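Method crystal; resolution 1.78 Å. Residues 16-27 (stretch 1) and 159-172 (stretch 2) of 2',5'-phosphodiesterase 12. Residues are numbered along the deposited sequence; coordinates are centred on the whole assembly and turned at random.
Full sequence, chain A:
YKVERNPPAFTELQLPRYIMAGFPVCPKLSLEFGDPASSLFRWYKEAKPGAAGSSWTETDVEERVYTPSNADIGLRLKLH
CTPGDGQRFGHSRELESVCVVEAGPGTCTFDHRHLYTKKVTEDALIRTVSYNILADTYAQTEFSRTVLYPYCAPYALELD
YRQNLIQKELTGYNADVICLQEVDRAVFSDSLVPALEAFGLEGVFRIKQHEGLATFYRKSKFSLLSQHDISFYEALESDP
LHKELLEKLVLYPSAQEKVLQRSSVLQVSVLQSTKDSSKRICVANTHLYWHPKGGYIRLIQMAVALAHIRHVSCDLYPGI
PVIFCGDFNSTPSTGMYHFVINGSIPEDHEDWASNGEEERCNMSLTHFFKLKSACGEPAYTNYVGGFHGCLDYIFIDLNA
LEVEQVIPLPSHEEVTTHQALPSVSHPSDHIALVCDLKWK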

ATOM      1  N   PRO A  16     -19.639   2.677   4.957  1.00 23.64           N
ATOM      2  CA  PRO A  16     -18.914   2.004   6.049  1.00 23.84           C
ATOM      3  C   PRO A  16     -19.807   1.802   7.280  1.00 27.33           C
ATOM      4  O   PRO A  16     -20.843   2.468   7.436  1.00 22.57           O
ATOM      5  CB  PRO A  16     -17.764   2.959   6.373  1.00 26.13           C
ATOM      6  CG  PRO A  16     -18.210   4.278   5.855  1.00 30.59           C
ATOM      7  CD  PRO A  16     -19.081   4.022   4.685  1.00 25.14           C
ATOM      8  N   ARG A  17     -19.423   0.843   8.123  1.00 25.08           N
ATOM      9  CA  ARG A  17     -20.166   0.493   9.347  1.00 26.27           C
ATOM     10  C   ARG A  17     -19.768   1.326  10.518  1.00 28.98           C
ATOM     11  O   ARG A  17     -20.475   1.361  11.520  1.00 29.75           O
ATOM     12  CB  ARG A  17     -19.895  -0.965   9.727  1.00 27.94           C
ATOM     13  CG  ARG A  17     -20.454  -1.889   8.738  1.00 33.13           C
ATOM     14  CD  ARG A  17     -20.600  -3.266   9.299  1.00 35.33           C
ATOM     15  NE  ARG A  17     -21.145  -4.059   8.221  1.00 38.27           N
ATOM     16  CZ  ARG A  17     -22.439  -4.225   8.004  1.00 43.22           C
ATOM     17  NH1 ARG A  17     -22.851  -4.890   6.947  1.00 36.86           N
ATOM     18  NH2 ARG A  17     -23.333  -3.736   8.858  1.00 31.62           N
ATOM     19  N   TYR A  18     -18.580   1.891  10.427  1.00 24.99           N
ATOM     20  CA  TYR A  18     -17.944   2.704  11.438  1.00 24.49           C
ATOM     21  C   TYR A  18     -17.703   4.078  10.820  1.00 22.78           C
ATOM     22  O   TYR A  18     -17.034   4.178   9.799  1.00 21.72           O
ATOM     23  CB  TYR A  18     -16.631   2.017  11.868  1.00 26.89           C
ATOM     24  CG  TYR A  18     -16.096   2.357  13.243  1.00 31.60           C
ATOM     25  CD1 TYR A  18     -15.505   1.384  14.043  1.00 34.71           C
ATOM     26  CD2 TYR A  18     -16.102   3.667  13.713  1.00 33.30           C
ATOM     27  CE1 TYR A  18     -15.009   1.692  15.310  1.00 35.91           C
ATOM     28  CE2 TYR A  18     -15.617   3.984  14.979  1.00 34.01           C
ATOM     29  CZ  TYR A  18     -15.061   2.999  15.770  1.00 42.26           C
ATOM     30  OH  TYR A  18     -14.568   3.333  17.008  1.00 44.75           O
ATOM     31  N   ILE A  19     -18.339   5.113  11.375  1.00 15.37           N
ATOM     32  CA  ILE A  19     -18.197   6.470  10.876  1.00 14.00           C
ATOM     33  C   ILE A  19     -17.676   7.331  12.029  1.00 16.46           C
ATOM     34  O   ILE A  19     -18.300   7.347  13.093  1.00 16.35           O
ATOM     35  CB  ILE A  19     -19.544   6.982  10.289  1.00 15.79           C
ATOM     36  CG1 ILE A  19     -19.888   6.223   8.984  1.00 15.81           C
ATOM     37  CG2 ILE A  19     -19.483   8.504  10.068  1.00 15.79           C
ATOM     38  CD1 ILE A  19     -21.277   6.448   8.458  1.00 20.40           C
ATOM     39  N   MET A  20     -16.553   8.055  11.811  1.00 11.82           N
ATOM     40  CA  MET A  20     -15.973   8.919  12.841  1.00 12.86           C
ATOM     41  C   MET A  20     -15.862  10.345  12.398  1.00 15.01           C
ATOM     42  O   MET A  20     -15.534  10.613  11.233  1.00 13.63           O
ATOM     43  CB  MET A  20     -14.563   8.445  13.246  1.00 15.87           C
ATOM     44  CG  MET A  20     -14.561   7.109  13.872  1.00 22.11           C
ATOM     45  SD  MET A  20     -12.918   6.579  14.406  1.00 29.63           S
ATOM     46  CE  MET A  20     -12.136   6.563  13.008  1.00 21.87           C
ATOM     47  N   ALA A  21     -16.042  11.276  13.347  1.00 12.38           N
ATOM     48  CA  ALA A  21     -15.868  12.705  13.081  1.00 13.04           C
ATOM     49  C   ALA A  21     -14.435  12.972  12.621  1.00 16.28           C
ATOM     50  O   ALA A  21     -13.514  12.448  13.234  1.00 16.11           O
ATOM     51  CB  ALA A  21     -16.159  13.500  14.345  1.00 14.96           C
ATOM     52  N   GLY A  22     -14.268  13.724  11.537  1.00 13.32           N
ATOM     53  CA  GLY A  22     -12.947  14.043  10.998  1.00 13.88           C
ATOM     54  C   GLY A  22     -12.328  12.975  10.121  1.00 16.55           C
ATOM     55  O   GLY A  22     -11.204  13.162   9.627  1.00 16.48           O
ATOM     56  N   PHE A  23     -13.074  11.884   9.864  1.00 11.67           N
ATOM     57  CA  PHE A  23     -12.624  10.757   9.025  1.00 10.51           C
ATOM     58  C   PHE A  23     -13.532  10.666   7.821  1.00 16.27           C
ATOM     59  O   PHE A  23     -14.759  10.672   7.986  1.00 14.48           O
ATOM     60  CB  PHE A  23     -12.591   9.426   9.797  1.00 11.00           C
ATOM     61  CG  PHE A  23     -11.433   9.372  10.762  1.00 11.57           C
ATOM     62  CD1 PHE A  23     -11.447  10.124  11.935  1.00 13.83           C
ATOM     63  CD2 PHE A  23     -10.288   8.637  10.458  1.00 11.68           C
ATOM     64  CE1 PHE A  23     -10.355  10.115  12.800  1.00 14.49           C
ATOM     65  CE2 PHE A  23      -9.198   8.623  11.333  1.00 14.16           C
ATOM     66  CZ  PHE A  23      -9.225   9.386  12.479  1.00 13.77           C
ATOM     67  N   PRO A  24     -12.954  10.616   6.609  1.00 15.34           N
ATOM     68  CA  PRO A  24     -13.793  10.616   5.399  1.00 14.89           C
ATOM     69  C   PRO A  24     -14.638   9.365   5.264  1.00 18.29           C
ATOM     70  O   PRO A  24     -14.145   8.264   5.471  1.00 21.05           O
ATOM     71  CB  PRO A  24     -12.771  10.734   4.247  1.00 17.23           C
ATOM     72  CG  PRO A  24     -11.475  10.203   4.818  1.00 22.26           C
ATOM     73  CD  PRO A  24     -11.505  10.649   6.270  1.00 17.34           C
ATOM     74  N   VAL A  25     -15.927   9.551   4.926  1.00 14.06           N
ATOM     75  CA  VAL A  25     -16.909   8.492   4.687  1.00 13.41           C
ATOM     76  C   VAL A  25     -16.872   8.245   3.187  1.00 16.95           C
ATOM     77  O   VAL A  25     -17.269   9.132   2.415  1.00 13.83           O
ATOM     78  CB  VAL A  25     -18.335   8.879   5.183  1.00 15.54           C
ATOM     79  CG1 VAL A  25     -19.325   7.750   4.892  1.00 16.09           C
ATOM     80  CG2 VAL A  25     -18.329   9.210   6.671  1.00 14.94           C
ATOM     81  N   CYS A  26     -16.331   7.082   2.785  1.00 16.05           N
ATOM     82  CA  CYS A  26     -16.091   6.747   1.380  1.00 15.86           C
ATOM     83  C   CYS A  26     -17.019   5.632   0.933  1.00 18.14           C
ATOM     84  O   CYS A  26     -16.749   4.458   1.182  1.00 17.16           O
ATOM     85  CB  CYS A  26     -14.622   6.374   1.180  1.00 16.43           C
ATOM     86  SG  CYS A  26     -13.463   7.614   1.803  1.00 20.63           S
ATOM     87  N   PRO A  27     -18.149   5.982   0.302  1.00 14.33           N
ATOM     88  CA  PRO A  27     -19.086   4.937  -0.107  1.00 14.03           C
ATOM     89  C   PRO A  27     -18.532   4.048  -1.199  1.00 16.40           C
ATOM     90  O   PRO A  27     -17.812   4.525  -2.076  1.00 15.63           O
ATOM     91  CB  PRO A  27     -20.295   5.721  -0.642  1.00 16.63           C
ATOM     92  CG  PRO A  27     -19.777   7.063  -1.003  1.00 21.01           C
ATOM     93  CD  PRO A  27     -18.631   7.328  -0.064  1.00 15.65           C
ATOM     94  N   LEU A 159     -10.673  -4.542  12.293  1.00 15.64           N
ATOM     95  CA  LEU A 159     -10.570  -4.101  10.910  1.00 17.16           C
ATOM     96  C   LEU A 159     -11.290  -2.776  10.601  1.00 21.41           C
ATOM     97  O   LEU A 159     -10.674  -1.904   9.975  1.00 20.57           O
ATOM     98  CB  LEU A 159     -11.029  -5.191   9.916  1.00 18.77           C
ATOM     99  CG  LEU A 159     -10.662  -4.908   8.426  1.00 24.18           C
ATOM    100  CD1 LEU A 159      -9.163  -4.562   8.252  1.00 24.51           C
ATOM    101  CD2 LEU A 159     -11.040  -6.072   7.543  1.00 25.62           C
ATOM    102  N   ASP A 160     -12.542  -2.619  11.023  1.00 17.70           N
ATOM    103  CA  ASP A 160     -13.328  -1.423  10.728  1.00 17.58           C
ATOM    104  C   ASP A 160     -12.659  -0.142  11.285  1.00 20.51           C
ATOM    105  O   ASP A 160     -12.605   0.864  10.577  1.00 19.59           O
ATOM    106  CB  ASP A 160     -14.769  -1.558  11.246  1.00 20.66           C
ATOM    107  CG  ASP A 160     -15.637  -2.546  10.464  1.00 43.08           C
ATOM    108  OD1 ASP A 160     -15.452  -2.659   9.225  1.00 43.25           O
ATOM    109  OD2 ASP A 160     -16.525  -3.177  11.082  1.00 56.39           O
ATOM    110  N   TYR A 161     -12.081  -0.210  12.501  1.00 15.37           N
ATOM    111  CA  TYR A 161     -11.377   0.928  13.079  1.00 13.21           C
ATOM    112  C   TYR A 161     -10.112   1.262  12.251  1.00 14.61           C
ATOM    113  O   TYR A 161      -9.903   2.417  11.825  1.00 12.19           O
ATOM    114  CB  TYR A 161     -10.997   0.633  14.548  1.00 13.18           C
ATOM    115  CG  TYR A 161     -10.342   1.815  15.230  1.00 13.19           C
ATOM    116  CD1 TYR A 161      -8.956   1.968  15.228  1.00 14.24           C
ATOM    117  CD2 TYR A 161     -11.105   2.781  15.878  1.00 15.02           C
ATOM    118  CE1 TYR A 161      -8.344   3.050  15.869  1.00 12.67           C
ATOM    119  CE2 TYR A 161     -10.504   3.851  16.548  1.00 16.21           C
ATOM    120  CZ  TYR A 161      -9.122   3.969  16.560  1.00 19.02           C
ATOM    121  OH  TYR A 161      -8.541   5.030  17.220  1.00 19.44           O
ATOM    122  N   ARG A 162      -9.233   0.263  12.079  1.00 11.63           N
ATOM    123  CA  ARG A 162      -7.976   0.451  11.331  1.00 10.52           C
ATOM    124  C   ARG A 162      -8.234   0.954   9.896  1.00 12.11           C
ATOM    125  O   ARG A 162      -7.480   1.794   9.415  1.00 12.71           O
ATOM    126  CB  ARG A 162      -7.170  -0.841  11.306  1.00 10.67           C
ATOM    127  CG  ARG A 162      -6.650  -1.175  12.698  1.00 14.93           C
ATOM    128  CD  ARG A 162      -5.453  -2.124  12.711  1.00 15.47           C
ATOM    129  NE  ARG A 162      -5.770  -3.378  12.045  1.00 12.88           N
ATOM    130  CZ  ARG A 162      -5.219  -3.799  10.915  1.00 17.56           C
ATOM    131  NH1 ARG A 162      -5.563  -4.969  10.402  1.00 13.36           N
ATOM    132  NH2 ARG A 162      -4.313  -3.049  10.287  1.00 12.02           N
ATOM    133  N   GLN A 163      -9.273   0.443   9.223  1.00 11.63           N
ATOM    134  CA  GLN A 163      -9.570   0.893   7.853  1.00 10.87           C
ATOM    135  C   GLN A 163      -9.960   2.330   7.828  1.00 12.95           C
ATOM    136  O   GLN A 163      -9.562   3.036   6.898  1.00 11.98           O
ATOM    137  CB  GLN A 163     -10.646   0.050   7.158  1.00 12.51           C
ATOM    138  CG  GLN A 163     -10.138  -1.322   6.758  1.00 14.94           C
ATOM    139  CD  GLN A 163      -8.784  -1.322   6.091  1.00 20.38           C
ATOM    140  OE1 GLN A 163      -7.849  -1.988   6.550  1.00 21.83           O
ATOM    141  NE2 GLN A 163      -8.644  -0.599   4.991  1.00 15.05           N
ATOM    142  N   ASN A 164     -10.706   2.802   8.839  1.00  9.33           N
ATOM    143  CA  ASN A 164     -11.035   4.231   8.844  1.00 10.19           C
ATOM    144  C   ASN A 164      -9.761   5.095   8.875  1.00 13.67           C
ATOM    145  O   ASN A 164      -9.621   6.051   8.100  1.00 12.54           O
ATOM    146  CB  ASN A 164     -11.927   4.558  10.019  1.00 14.03           C
ATOM    147  CG  ASN A 164     -13.272   5.063   9.598  1.00 44.05           C
ATOM    148  OD1 ASN A 164     -13.602   6.229   9.797  1.00 39.59           O
ATOM    149  ND2 ASN A 164     -14.067   4.209   8.984  1.00 41.21           N
ATOM    150  N   LEU A 165      -8.812   4.710   9.737  1.00 10.41           N
ATOM    151  CA  LEU A 165      -7.555   5.439   9.848  1.00  9.93           C
ATOM    152  C   LEU A 165      -6.738   5.331   8.584  1.00 12.31           C
ATOM    153  O   LEU A 165      -6.189   6.335   8.146  1.00 11.08           O
ATOM    154  CB  LEU A 165      -6.742   4.915  11.045  1.00  9.27           C
ATOM    155  CG  LEU A 165      -6.999   5.592  12.389  1.00 11.59           C
ATOM    156  CD1 LEU A 165      -8.448   5.420  12.833  1.00  9.67           C
ATOM    157  CD2 LEU A 165      -6.081   4.997  13.450  1.00 11.62           C
ATOM    158  N   ILE A 166      -6.686   4.139   7.974  1.00 10.15           N
ATOM    159  CA  ILE A 166      -5.895   3.892   6.745  1.00  9.16           C
ATOM    160  C   ILE A 166      -6.499   4.697   5.593  1.00 10.30           C
ATOM    161  O   ILE A 166      -5.772   5.283   4.807  1.00 10.71           O
ATOM    162  CB  ILE A 166      -5.821   2.371   6.427  1.00 11.67           C
ATOM    163  CG1 ILE A 166      -4.849   1.651   7.417  1.00 11.81           C
ATOM    164  CG2 ILE A 166      -5.374   2.112   4.963  1.00 12.31           C
ATOM    165  CD1 ILE A 166      -5.116   0.101   7.569  1.00 15.30           C
ATOM    166  N   GLN A 167      -7.821   4.778   5.530  1.00  8.09           N
ATOM    167  CA  GLN A 167      -8.468   5.575   4.499  1.00  7.89           C
ATOM    168  C   GLN A 167      -8.119   7.045   4.671  1.00 11.92           C
ATOM    169  O   GLN A 167      -7.723   7.693   3.702  1.00 10.75           O
ATOM    170  CB  GLN A 167      -9.995   5.382   4.544  1.00  9.48           C
ATOM    171  CG  GLN A 167     -10.445   4.032   3.954  1.00  9.47           C
ATOM    172  CD  GLN A 167     -11.969   3.927   4.027  1.00 20.12           C
ATOM    173  OE1 GLN A 167     -12.611   4.503   4.894  1.00 22.57           O
ATOM    174  NE2 GLN A 167     -12.589   3.205   3.110  1.00 18.20           N
ATOM    175  N   LYS A 168      -8.197   7.554   5.909  1.00 11.69           N
ATOM    176  CA  LYS A 168      -7.859   8.953   6.166  1.00 10.98           C
ATOM    177  C   LYS A 168      -6.369   9.204   5.850  1.00 12.02           C
ATOM    178  O   LYS A 168      -6.020  10.180   5.203  1.00 11.87           O
ATOM    179  CB  LYS A 168      -8.179   9.333   7.618  1.00 12.35           C
ATOM    180  CG  LYS A 168      -7.917  10.840   7.854  1.00 13.84           C
ATOM    181  CD  LYS A 168      -8.313  11.337   9.222  1.00 13.30           C
ATOM    182  CE  LYS A 168      -8.063  12.838   9.336  1.00 15.49           C
ATOM    183  NZ  LYS A 168      -8.547  13.318  10.669  1.00 17.11           N
ATOM    184  N   GLU A 169      -5.523   8.295   6.295  1.00  8.17           N
ATOM    185  CA  GLU A 169      -4.079   8.394   6.091  1.00  8.26           C
ATOM    186  C   GLU A 169      -3.719   8.450   4.609  1.00  9.56           C
ATOM    187  O   GLU A 169      -3.048   9.377   4.169  1.00 10.32           O
ATOM    188  CB  GLU A 169      -3.359   7.219   6.756  1.00  8.46           C
ATOM    189  CG  GLU A 169      -1.859   7.349   6.544  1.00  9.77           C
ATOM    190  CD  GLU A 169      -1.037   6.356   7.322  1.00 14.42           C
ATOM    191  OE1 GLU A 169       0.208   6.427   7.215  1.00 16.09           O
ATOM    192  OE2 GLU A 169      -1.627   5.505   8.024  1.00 14.21           O
ATOM    193  N   LEU A 170      -4.124   7.431   3.849  1.00  7.26           N
ATOM    194  CA  LEU A 170      -3.772   7.360   2.451  1.00  6.87           C
ATOM    195  C   LEU A 170      -4.384   8.445   1.635  1.00 10.30           C
ATOM    196  O   LEU A 170      -3.669   9.047   0.848  1.00 10.14           O
ATOM    197  CB  LEU A 170      -4.146   5.978   1.872  1.00  6.66           C
ATOM    198  CG  LEU A 170      -3.295   4.833   2.422  1.00 10.19           C
ATOM    199  CD1 LEU A 170      -3.739   3.498   1.796  1.00 10.79           C
ATOM    200  CD2 LEU A 170      -1.789   5.073   2.100  1.00  9.32           C
ATOM    201  N   THR A 171      -5.671   8.756   1.824  1.00  8.14           N
ATOM    202  CA  THR A 171      -6.270   9.829   1.015  1.00  8.25           C
ATOM    203  C   THR A 171      -5.648  11.187   1.337  1.00 12.67           C
ATOM    204  O   THR A 171      -5.471  11.999   0.429  1.00 12.60           O
ATOM    205  CB  THR A 171      -7.787   9.865   1.174  1.00 11.30           C
ATOM    206  OG1 THR A 171      -8.119  10.138   2.545  1.00 10.77           O
ATOM    207  CG2 THR A 171      -8.467   8.535   0.681  1.00 10.98           C
ATOM    208  N   GLY A 172      -5.254  11.370   2.596  1.00 11.41           N
ATOM    209  CA  GLY A 172      -4.588  12.577   3.064  1.00 10.48           C
ATOM    210  C   GLY A 172      -3.208  12.811   2.466  1.00 13.44           C
ATOM    211  O   GLY A 172      -2.758  13.961   2.419  1.00 11.23           O
TER
HETATM  212  O   HOH W   1     -16.790  -0.110   8.281  1.00 40.69           O
HETATM  213  O   HOH W   2     -15.618   8.112   9.115  1.00 14.24           O
HETATM  214  O   HOH W   3     -15.198   5.306   4.678  1.00 22.03           O
HETATM  215  O   HOH W   4     -11.902   7.560   6.846  1.00 35.36           O
HETATM  216  O   HOH W   5     -15.476   2.653   3.150  1.00 29.55           O

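Residues 16-27 form an irregular segment that runs along one side of the helix in 159-172. From Y18 to F23 the segment runs in the same general direction as the helix; Y18 lies near D160 and F23 near K168. After F23 it turns away. The two stretches bury 728 Å². A type II turn from M20 to F23 is closed by the bond from F23 N to M20 O, 3.1 Å.

N164 is covered most. Its CB points toward the segment, and its amide group reaches two parts of it. N164 ND2 donates a weak hydrogen bond to Y18 O, 3.1 Å long. N164 OD1 lies 2.8 Å from the oxygen of water 2, and this water accepts from M20 N at 2.9 Å. The carbonyl oxygen of N164 is joined to P24 O through water 4.

Y18 packs beside D160 and Y161. Y18 CB lies 4.1 Å from D160 CB, which sits at the edge of the Y18 ring. Y18 CZ is 4.0 Å from Y161 CD2, an apolar contact. M20 continues this apolar patch. M20 CB points toward the helix, and its sulfur and methyl pack against Y161 and L165: M20 SD is 4.2 Å from Y161 CE2, and M20 CE is 3.9 Å from L165 CD1.

K168 extends fully, with all four chi angles in t. This carries its ammonium group to the turn, where K168 NZ donates to G22 O at 2.9 Å. On the way the chain crosses one face of the F23 ring. K168 CD lies 3.7 Å from the centroid of the F23 ring in a CH-pi contact, and K168 NZ lies 4.4 Å from that centroid in a cation-pi contact. F23 CE2 also meets L165 CD1 at 3.6 Å.

After the turn, water links Q167 to the segment. Water 5 donates to C26 O and accepts from Q167 NE2.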